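Local atomic coordinates of KLLA0E08119p (Kluyveromyces lactis, PDB entry 3VA7), a protein that probably attaches a carboxyl group to urea, using biotin, bicarbonate and ATP, this chain being the carboxylase part of a longer enzyme thought also to hydrolyse the product. Residues V34-R39 with A106-Y111; V58-D63 with E87-I92; Q780-S785 with D814-K819. All blocks are in the same frame, centred on the assembly; numbering follows the deposited sequence.

Contact 1. Residues V34-R39 with A106-Y111; sequences VLIANR and AIIPGY
L35 bonds through both its N and its O to A106 and I108, the two residues that flank its partner I107, the pattern by which a parallel pair of strands can be recognised. L35 N donates to A106 O at 2.9 Å, and L35 O accepts from I108 N at 2.9 Å with the donor almost in line with the carbonyl bond. A37 N then bonds to I108 O, carrying the pairing just past the strands to the inverse gamma turn centred on A37. Strands 34-36 and 106-108 belong to the five-stranded parallel sheet of the biotin carboxylase N-terminal domain, a Rossmann-like fold.

Apolar packing occupies both faces. L35 and I107 lie side by side and point the same way, L35 CD2 being 3.9 Å from I107 CG2; that methyl also meets A37 CB at 3.7 Å, and helix 92-101 covers this face. On the other face I108 has CG1 anti to its backbone N (chi1 178°), which carries the chain end away from strand 34-36. Its CG2 branch does the touching, meeting V34 CG1 at 3.6 Å and, alongside, I36 CD1. Helix 40-53 packs over I36.

Beyond the strands the contact becomes polar. N38 ND2 gives both of its hydrogens to backbone carbonyls, P109 O at 2.7 Å and Y111 O at 3.1 Å. Both acceptors lie near the amide plane, although the nitrogen stands above the plane of the Y111 carbonyl, 45° out of it. At the other end of the amide, N38 OD1 accepts R39 N on a lone pair at 2.7 Å.

With three bonds holding this buried amide, its rotation is fixed and the identity of its ends is set: turned over, it would confront two carbonyl oxygens with a third oxygen.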
# COMPACT_ATOMS: atom_id res chain seq x y z
N VAL A 34 36.47 -13.28 -1.26
CA VAL A 34 36.04 -13.59 -2.63
C VAL A 34 34.99 -12.55 -3.08
O VAL A 34 34.06 -12.30 -2.35
CB VAL A 34 35.39 -15.04 -2.72
CG1 VAL A 34 34.63 -15.22 -4.02
CG2 VAL A 34 36.40 -16.15 -2.60
N LEU A 35 35.12 -11.95 -4.26
CA LEU A 35 34.09 -11.01 -4.76
C LEU A 35 33.09 -11.69 -5.70
O LEU A 35 33.50 -12.56 -6.48
CB LEU A 35 34.75 -9.87 -5.51
CG LEU A 35 33.89 -8.79 -6.18
CD1 LEU A 35 34.63 -7.47 -5.95
CD2 LEU A 35 33.54 -9.06 -7.71
N ILE A 36 31.81 -11.31 -5.64
CA ILE A 36 30.80 -11.90 -6.52
C ILE A 36 30.46 -10.91 -7.59
O ILE A 36 29.83 -9.88 -7.31
CB ILE A 36 29.41 -12.14 -5.86
CG1 ILE A 36 29.47 -12.59 -4.39
CG2 ILE A 36 28.50 -12.97 -6.76
CD1 ILE A 36 30.38 -13.59 -4.07
N ALA A 37 30.85 -11.23 -8.83
CA ALA A 37 30.53 -10.39 -9.98
C ALA A 37 29.09 -10.62 -10.42
O ALA A 37 28.79 -10.91 -11.60
CB ALA A 37 31.50 -10.61 -11.11
N ASN A 38 28.17 -10.46 -9.48
CA ASN A 38 26.77 -10.71 -9.78
C ASN A 38 25.84 -10.09 -8.75
O ASN A 38 26.31 -9.48 -7.75
CB ASN A 38 26.50 -12.21 -9.92
CG ASN A 38 25.57 -12.52 -11.05
OD1 ASN A 38 24.42 -12.06 -11.06
ND2 ASN A 38 26.05 -13.30 -12.02
N ARG A 39 24.53 -10.27 -9.03
CA ARG A 39 23.42 -9.69 -8.28
C ARG A 39 22.38 -10.75 -7.97
O ARG A 39 22.59 -11.94 -8.18
CB ARG A 39 22.79 -8.51 -9.09
CG ARG A 39 22.00 -8.93 -10.33
CD ARG A 39 21.10 -7.82 -10.94
NE ARG A 39 19.97 -7.45 -10.08
CZ ARG A 39 18.83 -8.17 -9.90
NH1 ARG A 39 17.89 -7.69 -9.07
NH2 ARG A 39 18.62 -9.36 -10.50
N ALA A 106 39.90 -13.62 -5.35
CA ALA A 106 39.16 -14.33 -6.42
C ALA A 106 37.85 -13.63 -6.75
O ALA A 106 37.27 -12.92 -5.91
CB ALA A 106 38.90 -15.75 -6.04
N ILE A 107 37.40 -13.83 -7.98
CA ILE A 107 36.08 -13.38 -8.42
C ILE A 107 35.27 -14.57 -8.92
O ILE A 107 35.76 -15.38 -9.72
CB ILE A 107 36.16 -12.34 -9.52
CG1 ILE A 107 36.99 -11.13 -9.06
CG2 ILE A 107 34.77 -11.94 -9.99
CD1 ILE A 107 37.50 -10.28 -10.21
N ILE A 108 34.06 -14.71 -8.40
CA ILE A 108 33.20 -15.75 -8.85
C ILE A 108 32.06 -15.01 -9.51
O ILE A 108 31.48 -14.09 -8.92
CB ILE A 108 32.79 -16.73 -7.73
CG1 ILE A 108 31.83 -17.80 -8.25
CG2 ILE A 108 32.17 -15.98 -6.58
CD1 ILE A 108 31.61 -18.96 -7.31
N PRO A 109 31.76 -15.40 -10.77
CA PRO A 109 30.91 -14.61 -11.66
C PRO A 109 29.43 -14.95 -11.67
O PRO A 109 28.63 -14.12 -12.14
CB PRO A 109 31.50 -14.91 -13.03
CG PRO A 109 32.02 -16.30 -12.90
CD PRO A 109 32.38 -16.55 -11.47
N GLY A 110 29.05 -16.13 -11.19
CA GLY A 110 27.67 -16.60 -11.37
C GLY A 110 27.44 -17.09 -12.79
O GLY A 110 28.28 -17.83 -13.35
N TYR A 111 26.27 -16.73 -13.30
CA TYR A 111 25.81 -16.88 -14.68
C TYR A 111 25.12 -15.61 -15.16
O TYR A 111 24.59 -14.85 -14.34
CB TYR A 111 24.81 -18.02 -14.82
CG TYR A 111 23.92 -18.25 -13.63
CD1 TYR A 111 22.87 -17.37 -13.31
CD2 TYR A 111 24.12 -19.34 -12.81
CE1 TYR A 111 22.06 -17.58 -12.19
CE2 TYR A 111 23.31 -19.57 -11.71
CZ TYR A 111 22.28 -18.71 -11.41
OH TYR A 111 21.49 -19.01 -10.32

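Contact 2. Residues V58-D63 with E87-I92; sequences VAVYSD and ETYLDI
S62 and T88 bring the two backbones together, with 5.7 Å between S62 CA and T88 CA, where strand 58-61 runs out and a type I turn from T88 to D91 begins. The turn is closed by D91 N to T88 O at 3.1 Å, and D91 then serves as N-cap of helix 92-101, its OD2 receiving K94 N. In a Rossmann-like parallel sheet such as this one of the biotin carboxylase N-terminal domain, loops gather at the C-terminal ends of the strands, and here one of them reaches back to the end of a strand.

Y89 does most of the reaching. Its CG stands beside the backbone N and anti to the carbonyl carbon (chi1 -61°), and the ring reaches across from the turn, so that its hydroxyl end meets the last residues of the strand. The hydroxyl accepts S62 N at 3.0 Å, with an N-H...O angle of 158°, so a backbone N-H at the strand end is satisfied by a side chain. The same hydroxyl is bonded to D65 OD2, which gives it a second polar partner and should help to fix the ring's direction.

One flank of the ring lies by S62, with Y89 CE1 at 3.7 Å from S62 CB; the serine's OG turns to Y409 OH for its main hydrogen bond. T88 adds a methyl beside the same residue, CG2 standing 3.8 Å from S62 CA, while its OG1 is bonded to T84 O. F113 also touches the tyrosine. On the other side of the hydroxyl, at CE2, V60 supplies apolar contact, V60 CG2 lying 4.2 Å from Y89 CE2. At that edge, near the ring plane, V60 O approaches Y89 CE2 to 3.3 Å, while accepting a hydrogen bond from H70 NE2.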
# COMPACT_ATOMS: atom_id res chain seq x y z
N VAL A 58 32.39 -10.29 -0.87
CA VAL A 58 32.25 -8.95 -1.35
C VAL A 58 31.14 -8.84 -2.39
O VAL A 58 31.17 -9.52 -3.43
CB VAL A 58 33.56 -8.50 -1.97
CG1 VAL A 58 33.43 -7.06 -2.38
CG2 VAL A 58 34.70 -8.67 -0.96
N ALA A 59 30.16 -7.99 -2.08
CA ALA A 59 29.10 -7.61 -3.00
C ALA A 59 29.56 -6.52 -3.97
O ALA A 59 30.47 -5.76 -3.64
CB ALA A 59 27.87 -7.11 -2.23
N VAL A 60 28.89 -6.44 -5.13
CA VAL A 60 28.90 -5.27 -5.98
C VAL A 60 27.46 -4.95 -6.42
O VAL A 60 26.69 -5.84 -6.68
CB VAL A 60 29.80 -5.47 -7.22
CG1 VAL A 60 31.31 -5.47 -6.80
CG2 VAL A 60 29.40 -6.74 -8.02
N TYR A 61 27.10 -3.68 -6.50
CA TYR A 61 25.75 -3.35 -6.87
C TYR A 61 25.63 -2.12 -7.74
O TYR A 61 26.38 -1.16 -7.60
CB TYR A 61 24.90 -3.15 -5.63
CG TYR A 61 25.48 -2.17 -4.65
CD1 TYR A 61 24.97 -0.86 -4.56
CD2 TYR A 61 26.54 -2.53 -3.79
CE1 TYR A 61 25.48 0.04 -3.66
CE2 TYR A 61 27.05 -1.61 -2.89
CZ TYR A 61 26.52 -0.33 -2.85
OH TYR A 61 27.01 0.61 -1.98
N SER A 62 24.65 -2.16 -8.64
CA SER A 62 24.18 -0.98 -9.34
C SER A 62 23.42 -0.08 -8.39
O SER A 62 23.27 -0.40 -7.19
CB SER A 62 23.21 -1.43 -10.39
OG SER A 62 22.11 -2.03 -9.78
N ASP A 63 22.85 1.00 -8.91
CA ASP A 63 22.06 1.87 -8.05
C ASP A 63 20.67 1.34 -7.67
O ASP A 63 20.30 1.42 -6.49
CB ASP A 63 22.07 3.32 -8.52
CG ASP A 63 23.46 3.99 -8.32
OD1 ASP A 63 24.40 3.35 -7.77
OD2 ASP A 63 23.62 5.15 -8.75
N GLU A 87 26.33 -0.18 -17.65
CA GLU A 87 26.91 0.86 -16.78
C GLU A 87 27.63 0.30 -15.55
O GLU A 87 28.50 0.96 -14.97
CB GLU A 87 25.78 1.76 -16.30
CG GLU A 87 25.98 3.24 -16.52
CD GLU A 87 24.73 3.88 -17.13
OE1 GLU A 87 23.59 3.58 -16.67
OE2 GLU A 87 24.91 4.67 -18.09
N THR A 88 27.24 -0.92 -15.16
CA THR A 88 27.63 -1.50 -13.86
C THR A 88 28.14 -2.97 -13.90
O THR A 88 29.35 -3.21 -14.03
CB THR A 88 26.47 -1.37 -12.83
OG1 THR A 88 25.25 -1.81 -13.43
CG2 THR A 88 26.31 0.09 -12.32
N TYR A 89 27.25 -3.95 -13.81
CA TYR A 89 27.69 -5.36 -13.74
C TYR A 89 28.63 -5.81 -14.88
O TYR A 89 29.52 -6.65 -14.65
CB TYR A 89 26.48 -6.28 -13.56
CG TYR A 89 25.74 -5.97 -12.26
CD1 TYR A 89 24.52 -5.30 -12.26
CD2 TYR A 89 26.31 -6.29 -11.02
CE1 TYR A 89 23.87 -4.98 -11.08
CE2 TYR A 89 25.66 -6.00 -9.82
CZ TYR A 89 24.45 -5.34 -9.86
OH TYR A 89 23.83 -5.05 -8.68
N LEU A 90 28.46 -5.21 -16.07
CA LEU A 90 29.20 -5.57 -17.29
C LEU A 90 30.52 -4.83 -17.49
O LEU A 90 31.28 -5.16 -18.40
CB LEU A 90 28.33 -5.34 -18.52
CG LEU A 90 27.15 -6.28 -18.67
CD1 LEU A 90 26.13 -5.70 -19.63
CD2 LEU A 90 27.65 -7.67 -19.08
N ASP A 91 30.78 -3.83 -16.66
CA ASP A 91 31.93 -2.94 -16.84
C ASP A 91 33.08 -3.57 -16.12
O ASP A 91 33.21 -3.46 -14.90
CB ASP A 91 31.63 -1.52 -16.27
CG ASP A 91 32.73 -0.47 -16.62
OD1 ASP A 91 32.46 0.40 -17.47
OD2 ASP A 91 33.84 -0.51 -16.04
N ILE A 92 33.91 -4.26 -16.90
CA ILE A 92 35.05 -4.99 -16.37
C ILE A 92 35.92 -4.10 -15.49
O ILE A 92 36.49 -4.54 -14.49
CB ILE A 92 35.89 -5.60 -17.51
CG1 ILE A 92 35.03 -6.60 -18.32
CG2 ILE A 92 37.19 -6.20 -16.97
CD1 ILE A 92 35.73 -7.26 -19.53

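Contact 3. Residues Q780-S785 with D814-K819; sequences QFVPLS and DKILPK
Apolar packing, supplemented by one water bridge, joins P783 and its neighbours, on strand 778-783 and the residues after it, to the loop that leads from helix 786-802 toward strand 824-828. I816 crosses V782 at about a right angle, its CD1 lying 3.4 Å from V782 CG2. Its other branch, CG2, is anti to the backbone N (chi1 -62° for CG1) and comes to 3.4 Å from P783 O, while L784 CD1 lies near CG1. An alanine here would strip away CD1 and the CG branches and is likely to open a gap against V782 and P783, leaving L811 of the same loop to cover V782 and L784. L817 sits next along, CB 4.1 Å from P783 CB, with its CD2 near S785 CB; L817 N makes only a weak, bent bond to P783 O.

The strand belongs to the mixed sheet of the carboxyltransferase region, V782 pairing with strand 662-669, and S785 is the N-cap of helix 786-802, its OG taking V788 N. A water connects the two segments nearby, accepting from S785 N at 2.8 Å and donating to K815 O at 2.8 Å.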
# COMPACT_ATOMS: atom_id res chain seq x y z
N GLN A 780 -30.76 17.60 3.06
CA GLN A 780 -31.25 18.20 4.31
C GLN A 780 -31.10 17.15 5.37
O GLN A 780 -31.47 15.97 5.19
CB GLN A 780 -32.72 18.58 4.22
CG GLN A 780 -33.21 19.38 5.41
CD GLN A 780 -34.70 19.73 5.33
OE1 GLN A 780 -35.50 19.06 4.64
NE2 GLN A 780 -35.09 20.78 6.05
N PHE A 781 -30.52 17.58 6.49
CA PHE A 781 -30.29 16.69 7.62
C PHE A 781 -31.49 16.66 8.53
O PHE A 781 -32.03 17.67 8.96
CB PHE A 781 -29.04 17.13 8.39
CG PHE A 781 -27.78 17.00 7.60
CD1 PHE A 781 -27.36 15.74 7.13
CD2 PHE A 781 -26.99 18.13 7.33
CE1 PHE A 781 -26.21 15.61 6.40
CE2 PHE A 781 -25.80 18.00 6.59
CZ PHE A 781 -25.41 16.75 6.11
N VAL A 782 -31.91 15.47 8.83
CA VAL A 782 -33.18 15.28 9.48
C VAL A 782 -32.85 14.62 10.84
O VAL A 782 -32.16 13.59 10.90
CB VAL A 782 -33.98 14.43 8.47
CG1 VAL A 782 -34.12 13.04 8.90
CG2 VAL A 782 -35.29 15.09 8.12
N PRO A 783 -33.26 15.26 11.96
CA PRO A 783 -32.93 14.70 13.29
C PRO A 783 -33.65 13.39 13.59
O PRO A 783 -34.81 13.16 13.21
CB PRO A 783 -33.37 15.78 14.26
CG PRO A 783 -34.39 16.53 13.52
CD PRO A 783 -34.15 16.42 12.05
N LEU A 784 -32.93 12.52 14.27
CA LEU A 784 -33.34 11.17 14.46
C LEU A 784 -32.84 10.81 15.88
O LEU A 784 -31.71 11.25 16.28
CB LEU A 784 -32.67 10.31 13.40
CG LEU A 784 -33.41 9.62 12.26
CD1 LEU A 784 -34.28 10.56 11.48
CD2 LEU A 784 -32.42 8.84 11.36
N SER A 785 -33.71 10.11 16.62
CA SER A 785 -33.43 9.60 17.95
C SER A 785 -32.50 8.39 17.84
O SER A 785 -32.49 7.66 16.82
CB SER A 785 -34.71 9.13 18.63
OG SER A 785 -35.20 7.91 18.03
N ASP A 814 -42.97 9.98 10.36
CA ASP A 814 -43.22 9.54 11.74
C ASP A 814 -41.98 8.95 12.42
O ASP A 814 -42.00 8.62 13.61
CB ASP A 814 -44.41 8.56 11.80
CG ASP A 814 -44.29 7.42 10.79
OD1 ASP A 814 -44.65 7.66 9.60
OD2 ASP A 814 -43.87 6.29 11.21
N LYS A 815 -40.89 8.82 11.66
CA LYS A 815 -39.60 8.41 12.22
C LYS A 815 -38.74 9.64 12.69
O LYS A 815 -37.77 9.48 13.41
CB LYS A 815 -38.83 7.49 11.23
CG LYS A 815 -39.52 6.17 10.84
CD LYS A 815 -39.27 5.01 11.86
CE LYS A 815 -40.30 4.93 13.05
NZ LYS A 815 -41.25 3.75 13.04
N ILE A 816 -39.13 10.84 12.30
CA ILE A 816 -38.29 12.00 12.50
C ILE A 816 -38.66 12.84 13.70
O ILE A 816 -39.79 13.31 13.77
CB ILE A 816 -38.34 12.94 11.28
CG1 ILE A 816 -37.81 12.22 10.04
CG2 ILE A 816 -37.59 14.24 11.56
CD1 ILE A 816 -37.94 13.00 8.75
N LEU A 817 -37.70 13.05 14.61
CA LEU A 817 -37.81 14.05 15.68
C LEU A 817 -38.36 15.43 15.22
O LEU A 817 -37.98 15.94 14.15
CB LEU A 817 -36.48 14.24 16.42
CG LEU A 817 -35.85 13.18 17.37
CD1 LEU A 817 -34.62 13.80 18.05
CD2 LEU A 817 -36.83 12.55 18.45
N PRO A 818 -39.28 16.03 16.00
CA PRO A 818 -39.89 17.34 15.68
C PRO A 818 -38.89 18.48 15.60
O PRO A 818 -39.06 19.40 14.81
CB PRO A 818 -40.86 17.60 16.86
CG PRO A 818 -40.60 16.49 17.88
CD PRO A 818 -40.01 15.35 17.09
N LYS A 819 -37.85 18.40 16.43
CA LYS A 819 -36.81 19.43 16.53
C LYS A 819 -35.48 18.78 16.97
O LYS A 819 -35.45 17.77 17.66
CB LYS A 819 -37.26 20.47 17.56
CG LYS A 819 -36.25 21.54 17.89
CD LYS A 819 -36.88 22.65 18.74
CE LYS A 819 -36.24 24.02 18.45
NZ LYS A 819 -35.06 24.33 19.31
O HOH W 1 -36.40 9.73 15.83

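How the contacts relate
From the N terminus, contact 1 opens first, on strand 33-36, and closes at 106-111, 67 residues later. Contact 2, between 58-63 and 87-92, is nested within that loop. The two touch directly: strands 33-36 and 56-61 are neighbours in the same parallel sheet, where I36 N probably bonds to V58 O at 2.9 Å, and R39 packs on Y89. Together they tie the sheet to the turn before helix 92-101. Contact 3 follows in series, closing a short loop around helix 786-802 on the opposite side of the chain's centre, with its centre about 75 Å from that of contact 1; it joins strand to loop in the carboxyltransferase region.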